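Local coordinates for conserved uncharacterized archaeal protein (Methanococcus maripaludis S2, PDB 2QZG) that is of unknown function but belongs to the archaeal UPF0147 family and forms a small all-helical fold that pairs into a dimer, at residues 54-66 against 81-93. Residues are numbered along the deposited sequence; the frame is centred on the assembly and turned at random.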
ATOM      1  N   LEU C  54       8.429 -17.246  -3.673  1.00 48.21           N
ATOM      2  CA  LEU C  54       7.858 -15.893  -3.548  1.00 47.72           C
ATOM      3  C   LEU C  54       8.229 -15.148  -2.266  1.00 47.04           C
ATOM      4  O   LEU C  54       8.509 -13.949  -2.317  1.00 46.89           O
ATOM      5  CB  LEU C  54       6.331 -15.926  -3.671  1.00 48.48           C
ATOM      6  CG  LEU C  54       5.639 -15.516  -4.972  1.00 50.44           C
ATOM      7  CD1 LEU C  54       4.124 -15.684  -4.822  1.00 52.62           C
ATOM      8  CD2 LEU C  54       5.972 -14.083  -5.289  1.00 50.49           C
ATOM      9  N   ILE C  55       8.208 -15.853  -1.133  1.00 46.14           N
ATOM     10  CA  ILE C  55       8.541 -15.262   0.187  1.00 46.12           C
ATOM     11  C   ILE C  55       9.946 -14.656   0.195  1.00 45.21           C
ATOM     12  O   ILE C  55      10.137 -13.523   0.629  1.00 44.89           O
ATOM     13  CB  ILE C  55       8.421 -16.304   1.346  1.00 46.04           C
ATOM     14  CG1 ILE C  55       7.020 -16.920   1.397  1.00 46.95           C
ATOM     15  CG2 ILE C  55       8.819 -15.702   2.720  1.00 46.91           C
ATOM     16  CD1 ILE C  55       5.897 -15.940   1.259  1.00 47.76           C
ATOM     17  N   VAL C  56      10.911 -15.413  -0.312  1.00 44.88           N
ATOM     18  CA  VAL C  56      12.308 -14.952  -0.401  1.00 44.80           C
ATOM     19  C   VAL C  56      12.496 -13.795  -1.404  1.00 44.91           C
ATOM     20  O   VAL C  56      13.199 -12.834  -1.105  1.00 44.95           O
ATOM     21  CB  VAL C  56      13.277 -16.119  -0.665  1.00 44.72           C
ATOM     22  CG1 VAL C  56      14.712 -15.619  -0.781  1.00 43.75           C
ATOM     23  CG2 VAL C  56      13.171 -17.144   0.458  1.00 44.50           C
ATOM     24  N   ARG C  57      11.842 -13.860  -2.560  1.00 45.08           N
ATOM     25  CA  ARG C  57      11.933 -12.775  -3.545  1.00 45.52           C
ATOM     26  C   ARG C  57      11.333 -11.459  -3.014  1.00 45.55           C
ATOM     27  O   ARG C  57      11.867 -10.366  -3.273  1.00 46.24           O
ATOM     28  CB  ARG C  57      11.169 -13.122  -4.817  1.00 45.88           C
ATOM     29  CG  ARG C  57      11.627 -14.303  -5.625  1.00 47.62           C
ATOM     30  CD  ARG C  57      10.669 -14.358  -6.793  1.00 51.79           C
ATOM     31  NE  ARG C  57      10.551 -15.669  -7.401  1.00 56.39           N
ATOM     32  CZ  ARG C  57       9.393 -16.218  -7.756  1.00 59.57           C
ATOM     33  NH1 ARG C  57       8.247 -15.581  -7.523  1.00 60.70           N
ATOM     34  NH2 ARG C  57       9.379 -17.421  -8.318  1.00 60.64           N
ATOM     35  N   SER C  58      10.198 -11.571  -2.327  1.00 44.56           N
ATOM     36  CA  SER C  58       9.530 -10.414  -1.713  1.00 44.79           C
ATOM     37  C   SER C  58      10.441  -9.758  -0.696  1.00 43.46           C
ATOM     38  O   SER C  58      10.614  -8.543  -0.691  1.00 43.59           O
ATOM     39  CB  SER C  58       8.248 -10.871  -1.000  1.00 44.13           C
ATOM     40  OG  SER C  58       7.385 -11.456  -1.948  1.00 47.38           O
ATOM     41  N   ALA C  59      11.015 -10.586   0.166  1.00 42.51           N
ATOM     42  CA  ALA C  59      11.927 -10.148   1.211  1.00 41.88           C
ATOM     43  C   ALA C  59      13.171  -9.479   0.644  1.00 42.25           C
ATOM     44  O   ALA C  59      13.655  -8.500   1.202  1.00 42.66           O
ATOM     45  CB  ALA C  59      12.329 -11.328   2.047  1.00 41.19           C
ATOM     46  N   THR C  60      13.709 -10.051  -0.427  1.00 42.10           N
ATOM     47  CA  THR C  60      14.864  -9.483  -1.125  1.00 43.26           C
ATOM     48  C   THR C  60      14.508  -8.091  -1.666  1.00 43.60           C
ATOM     49  O   THR C  60      15.306  -7.156  -1.545  1.00 43.68           O
ATOM     50  CB  THR C  60      15.306 -10.390  -2.269  1.00 43.04           C
ATOM     51  OG1 THR C  60      15.523 -11.711  -1.747  1.00 42.91           O
ATOM     52  CG2 THR C  60      16.601  -9.870  -2.947  1.00 43.85           C
ATOM     53  N   ALA C  61      13.320  -7.972  -2.260  1.00 43.25           N
ATOM     54  CA  ALA C  61      12.840  -6.688  -2.763  1.00 43.32           C
ATOM     55  C   ALA C  61      12.635  -5.694  -1.616  1.00 44.08           C
ATOM     56  O   ALA C  61      13.013  -4.523  -1.727  1.00 44.40           O
ATOM     57  CB  ALA C  61      11.571  -6.882  -3.525  1.00 43.52           C
ATOM     58  N   ILE C  62      12.058  -6.168  -0.509  1.00 43.67           N
ATOM     59  CA  ILE C  62      11.874  -5.330   0.670  1.00 44.64           C
ATOM     60  C   ILE C  62      13.224  -4.853   1.159  1.00 44.96           C
ATOM     61  O   ILE C  62      13.366  -3.688   1.514  1.00 45.36           O
ATOM     62  CB  ILE C  62      11.122  -6.059   1.811  1.00 44.10           C
ATOM     63  CG1 ILE C  62       9.649  -6.249   1.441  1.00 43.43           C
ATOM     64  CG2 ILE C  62      11.266  -5.302   3.120  1.00 43.89           C
ATOM     65  CD1 ILE C  62       8.904  -7.238   2.362  1.00 44.15           C
ATOM     66  N   GLN C  63      14.200  -5.763   1.167  1.00 45.37           N
ATOM     67  CA  GLN C  63      15.541  -5.473   1.667  1.00 46.43           C
ATOM     68  C   GLN C  63      16.196  -4.341   0.894  1.00 46.33           C
ATOM     69  O   GLN C  63      16.744  -3.428   1.499  1.00 46.78           O
ATOM     70  CB  GLN C  63      16.428  -6.719   1.619  1.00 46.62           C
ATOM     71  CG  GLN C  63      17.706  -6.597   2.410  1.00 48.52           C
ATOM     72  CD  GLN C  63      17.567  -7.117   3.828  1.00 53.23           C
ATOM     73  OE1 GLN C  63      17.528  -8.337   4.052  1.00 55.59           O
ATOM     74  NE2 GLN C  63      17.524  -6.204   4.801  1.00 53.02           N
ATOM     75  N   TYR C  64      16.142  -4.403  -0.436  1.00 46.35           N
ATOM     76  CA  TYR C  64      16.634  -3.303  -1.286  1.00 46.29           C
ATOM     77  C   TYR C  64      16.038  -1.956  -0.885  1.00 46.29           C
ATOM     78  O   TYR C  64      16.739  -0.962  -0.798  1.00 46.02           O
ATOM     79  CB  TYR C  64      16.338  -3.556  -2.770  1.00 45.69           C
ATOM     80  CG  TYR C  64      17.342  -4.450  -3.460  1.00 46.24           C
ATOM     81  CD1 TYR C  64      18.668  -4.036  -3.647  1.00 45.83           C
ATOM     82  CD2 TYR C  64      16.973  -5.713  -3.926  1.00 45.20           C
ATOM     83  CE1 TYR C  64      19.607  -4.869  -4.290  1.00 46.41           C
ATOM     84  CE2 TYR C  64      17.906  -6.554  -4.566  1.00 46.04           C
ATOM     85  CZ  TYR C  64      19.215  -6.124  -4.742  1.00 45.71           C
ATOM     86  OH  TYR C  64      20.130  -6.952  -5.372  1.00 48.52           O
ATOM     87  N   LEU C  65      14.736  -1.949  -0.635  1.00 46.74           N
ATOM     88  CA  LEU C  65      14.010  -0.725  -0.316  1.00 47.27           C
ATOM     89  C   LEU C  65      14.282  -0.253   1.102  1.00 47.92           C
ATOM     90  O   LEU C  65      14.432   0.952   1.334  1.00 48.75           O
ATOM     91  CB  LEU C  65      12.505  -0.925  -0.555  1.00 46.72           C
ATOM     92  CG  LEU C  65      12.146  -1.121  -2.034  1.00 46.86           C
ATOM     93  CD1 LEU C  65      10.680  -1.519  -2.174  1.00 47.93           C
ATOM     94  CD2 LEU C  65      12.477   0.129  -2.882  1.00 45.61           C
ATOM     95  N   ASP C  66      14.369  -1.194   2.044  1.00 48.42           N
ATOM     96  CA  ASP C  66      14.692  -0.857   3.447  1.00 48.96           C
ATOM     97  C   ASP C  66      16.106  -0.309   3.581  1.00 48.66           C
ATOM     98  O   ASP C  66      16.343   0.597   4.364  1.00 48.74           O
ATOM     99  CB  ASP C  66      14.539  -2.067   4.368  1.00 49.10           C
ATOM    100  CG  ASP C  66      13.104  -2.341   4.753  1.00 50.91           C
ATOM    101  OD1 ASP C  66      12.185  -1.594   4.338  1.00 53.33           O
ATOM    102  OD2 ASP C  66      12.885  -3.322   5.496  1.00 53.96           O
ATOM    103  N   GLN C  81       5.624   6.429  -1.432  1.00 41.79           N
ATOM    104  CA  GLN C  81       5.472   5.403  -2.455  1.00 42.78           C
ATOM    105  C   GLN C  81       6.123   4.118  -1.987  1.00 41.68           C
ATOM    106  O   GLN C  81       5.537   3.057  -2.124  1.00 42.07           O
ATOM    107  CB  GLN C  81       6.051   5.857  -3.815  1.00 42.05           C
ATOM    108  CG  GLN C  81       5.188   6.922  -4.502  1.00 43.76           C
ATOM    109  CD  GLN C  81       5.891   7.615  -5.668  1.00 45.25           C
ATOM    110  OE1 GLN C  81       7.051   7.367  -5.947  1.00 46.04           O
ATOM    111  NE2 GLN C  81       5.180   8.527  -6.326  1.00 49.33           N
ATOM    112  N   ILE C  82       7.323   4.215  -1.412  1.00 40.49           N
ATOM    113  CA  ILE C  82       8.037   3.027  -0.945  1.00 39.39           C
ATOM    114  C   ILE C  82       7.338   2.341   0.243  1.00 39.07           C
ATOM    115  O   ILE C  82       7.283   1.122   0.282  1.00 39.16           O
ATOM    116  CB  ILE C  82       9.498   3.330  -0.651  1.00 39.90           C
ATOM    117  CG1 ILE C  82      10.240   3.563  -1.980  1.00 39.29           C
ATOM    118  CG2 ILE C  82      10.157   2.209   0.191  1.00 39.79           C
ATOM    119  CD1 ILE C  82      11.486   4.322  -1.834  1.00 39.85           C
ATOM    120  N   TRP C  83       6.800   3.128   1.177  1.00 37.76           N
ATOM    121  CA  TRP C  83       5.995   2.601   2.284  1.00 37.16           C
ATOM    122  C   TRP C  83       4.813   1.761   1.753  1.00 37.45           C
ATOM    123  O   TRP C  83       4.607   0.632   2.190  1.00 36.60           O
ATOM    124  CB  TRP C  83       5.538   3.716   3.232  1.00 36.64           C
ATOM    125  CG  TRP C  83       4.491   3.263   4.248  1.00 37.32           C
ATOM    126  CD1 TRP C  83       4.602   2.227   5.131  1.00 36.81           C
ATOM    127  CD2 TRP C  83       3.198   3.832   4.460  1.00 36.43           C
ATOM    128  NE1 TRP C  83       3.452   2.120   5.890  1.00 36.32           N
ATOM    129  CE2 TRP C  83       2.580   3.101   5.499  1.00 36.34           C
ATOM    130  CE3 TRP C  83       2.505   4.906   3.886  1.00 38.41           C
ATOM    131  CZ2 TRP C  83       1.296   3.397   5.964  1.00 36.83           C
ATOM    132  CZ3 TRP C  83       1.229   5.209   4.367  1.00 35.44           C
ATOM    133  CH2 TRP C  83       0.648   4.463   5.396  1.00 37.16           C
ATOM    134  N   GLY C  84       4.117   2.272   0.735  1.00 37.75           N
ATOM    135  CA  GLY C  84       3.056   1.521   0.086  1.00 38.03           C
ATOM    136  C   GLY C  84       3.483   0.230  -0.604  1.00 38.51           C
ATOM    137  O   GLY C  84       2.790  -0.772  -0.468  1.00 38.68           O
ATOM    138  N   ILE C  85       4.592   0.262  -1.357  1.00 37.13           N
ATOM    139  CA  ILE C  85       5.167  -0.914  -1.997  1.00 37.62           C
ATOM    140  C   ILE C  85       5.642  -1.941  -0.951  1.00 37.64           C
ATOM    141  O   ILE C  85       5.382  -3.131  -1.095  1.00 37.56           O
ATOM    142  CB  ILE C  85       6.368  -0.534  -2.927  1.00 37.39           C
ATOM    143  CG1 ILE C  85       5.915   0.372  -4.081  1.00 38.58           C
ATOM    144  CG2 ILE C  85       7.084  -1.792  -3.429  1.00 39.29           C
ATOM    145  CD1 ILE C  85       7.062   1.191  -4.729  1.00 38.85           C
ATOM    146  N   VAL C  86       6.334  -1.492   0.099  1.00 37.20           N
ATOM    147  CA  VAL C  86       6.793  -2.424   1.154  1.00 37.78           C
ATOM    148  C   VAL C  86       5.601  -3.089   1.840  1.00 38.70           C
ATOM    149  O   VAL C  86       5.586  -4.310   2.023  1.00 38.99           O
ATOM    150  CB  VAL C  86       7.717  -1.726   2.183  1.00 38.80           C
ATOM    151  CG1 VAL C  86       7.935  -2.602   3.462  1.00 38.91           C
ATOM    152  CG2 VAL C  86       9.062  -1.388   1.517  1.00 38.61           C
ATOM    153  N   SER C  87       4.599  -2.280   2.199  1.00 37.82           N
ATOM    154  CA  SER C  87       3.365  -2.775   2.824  1.00 38.00           C
ATOM    155  C   SER C  87       2.727  -3.887   1.996  1.00 37.55           C
ATOM    156  O   SER C  87       2.312  -4.903   2.520  1.00 37.16           O
ATOM    157  CB  SER C  87       2.371  -1.630   2.976  1.00 37.05           C
ATOM    158  OG  SER C  87       2.937  -0.648   3.808  1.00 38.21           O
ATOM    159  N   GLU C  88       2.618  -3.645   0.701  1.00 38.00           N
ATOM    160  CA  GLU C  88       2.063  -4.625  -0.220  1.00 38.17           C
ATOM    161  C   GLU C  88       2.945  -5.859  -0.371  1.00 38.47           C
ATOM    162  O   GLU C  88       2.426  -6.976  -0.346  1.00 38.10           O
ATOM    163  CB  GLU C  88       1.803  -3.985  -1.563  1.00 37.77           C
ATOM    164  CG  GLU C  88       0.706  -2.925  -1.541  1.00 39.04           C
ATOM    165  CD  GLU C  88       0.667  -2.158  -2.852  1.00 44.47           C
ATOM    166  OE1 GLU C  88       1.329  -2.612  -3.789  1.00 43.36           O
ATOM    167  OE2 GLU C  88      -0.019  -1.122  -2.962  1.00 44.97           O
ATOM    168  N   LEU C  89       4.262  -5.664  -0.488  1.00 38.51           N
ATOM    169  CA  LEU C  89       5.222  -6.795  -0.529  1.00 39.34           C
ATOM    170  C   LEU C  89       5.095  -7.709   0.679  1.00 40.80           C
ATOM    171  O   LEU C  89       5.240  -8.925   0.565  1.00 41.08           O
ATOM    172  CB  LEU C  89       6.672  -6.299  -0.661  1.00 38.87           C
ATOM    173  CG  LEU C  89       7.103  -5.927  -2.078  1.00 39.12           C
ATOM    174  CD1 LEU C  89       8.376  -5.052  -2.105  1.00 40.81           C
ATOM    175  CD2 LEU C  89       7.316  -7.192  -2.926  1.00 39.05           C
ATOM    176  N   GLU C  90       4.801  -7.116   1.828  1.00 42.15           N
ATOM    177  CA  GLU C  90       4.667  -7.856   3.078  1.00 44.50           C
ATOM    178  C   GLU C  90       3.453  -8.792   3.127  1.00 44.64           C
ATOM    179  O   GLU C  90       3.470  -9.747   3.881  1.00 45.65           O
ATOM    180  CB  GLU C  90       4.740  -6.901   4.280  1.00 44.44           C
ATOM    181  CG  GLU C  90       6.139  -6.291   4.380  1.00 48.90           C
ATOM    182  CD  GLU C  90       6.368  -5.390   5.566  1.00 53.54           C
ATOM    183  OE1 GLU C  90       5.494  -4.552   5.894  1.00 55.28           O
ATOM    184  OE2 GLU C  90       7.457  -5.520   6.167  1.00 57.27           O
ATOM    185  N   THR C  91       2.433  -8.522   2.306  1.00 45.23           N
ATOM    186  CA  THR C  91       1.229  -9.354   2.165  1.00 44.99           C
ATOM    187  C   THR C  91       1.417 -10.530   1.193  1.00 46.50           C
ATOM    188  O   THR C  91       0.547 -11.389   1.067  1.00 46.24           O
ATOM    189  CB  THR C  91       0.024  -8.538   1.623  1.00 44.89           C
ATOM    190  OG1 THR C  91       0.232  -8.232   0.235  1.00 42.01           O
ATOM    191  CG2 THR C  91      -0.180  -7.251   2.411  1.00 44.61           C
ATOM    192  N   ILE C  92       2.542 -10.553   0.492  1.00 47.91           N
ATOM    193  CA  ILE C  92       2.837 -11.611  -0.471  1.00 49.32           C
ATOM    194  C   ILE C  92       3.204 -12.899   0.288  1.00 50.57           C
ATOM    195  O   ILE C  92       4.337 -13.063   0.746  1.00 50.90           O
ATOM    196  CB  ILE C  92       3.971 -11.164  -1.453  1.00 49.09           C
ATOM    197  CG1 ILE C  92       3.597  -9.857  -2.178  1.00 48.89           C
ATOM    198  CG2 ILE C  92       4.331 -12.274  -2.445  1.00 50.30           C
ATOM    199  CD1 ILE C  92       2.247  -9.848  -2.903  1.00 47.50           C
ATOM    200  N   LYS C  93       2.223 -13.788   0.442  1.00 51.40           N
ATOM    201  CA  LYS C  93       2.416 -15.068   1.143  1.00 52.39           C
ATOM    202  C   LYS C  93       1.496 -16.165   0.607  1.00 52.63           C
ATOM    203  O   LYS C  93       0.833 -15.987  -0.425  1.00 53.45           O
ATOM    204  CB  LYS C  93       2.251 -14.905   2.667  1.00 51.98           C
ATOM    205  CG  LYS C  93       0.850 -14.628   3.152  1.00 52.64           C
ATOM    206  CD  LYS C  93       0.748 -14.791   4.671  1.00 53.48           C
ATOM    207  CE  LYS C  93      -0.674 -14.547   5.170  1.00 55.50           C
ATOM    208  NZ  LYS C  93      -0.930 -15.225   6.474  1.00 55.76           N
TER
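Residues 54-66 and 81-93 pack as neighbouring antiparallel helices of a four-helix fold, their axes approaching to 9.6 Å at a signed crossing angle of -160°, with the last residues of 81-93 running on past the helix. Knobs-into-holes packing is met in both directions: Leu65 enters the hole formed by Ile82, Ile85, Val86 and Leu89, and Leu89 sits among Ser58, Ala61, Ile62 and Leu65. In the first hole Leu65 CD1 lies 3.8 Å from Ile85 CG2, where the two side chains cross at about a right angle, while Leu65 CB faces the CG2 atoms of Ile82 and Val86. Ile62 and Leu89 instead slide past each other in opposite directions, Ile62 CG1 lying 3.6 Å from Leu89 CB, while Ile62 CD1 reaches on to the CG of Glu90. Ala43 of helix 34-46 touches Ala61 and Leu65, so 54-66 also packs against that helix. Beyond the helix, Ile92 points its side chain at the start of 54-66, its CG2 3.7 Å from Leu54 CD2 and 3.2 Å from Ser58 OG. Ser58 is buried, and with OG beside its backbone N (chi1 -61°) the hydroxyl is turned back toward Leu54 O. With a valine here, that carbonyl would probably be left with the backbone N-H as its one donor from this residue. Ser58 OG bonds Leu54 O at 2.8 Å from above the carbonyl plane, on the face opposite Ser58 N.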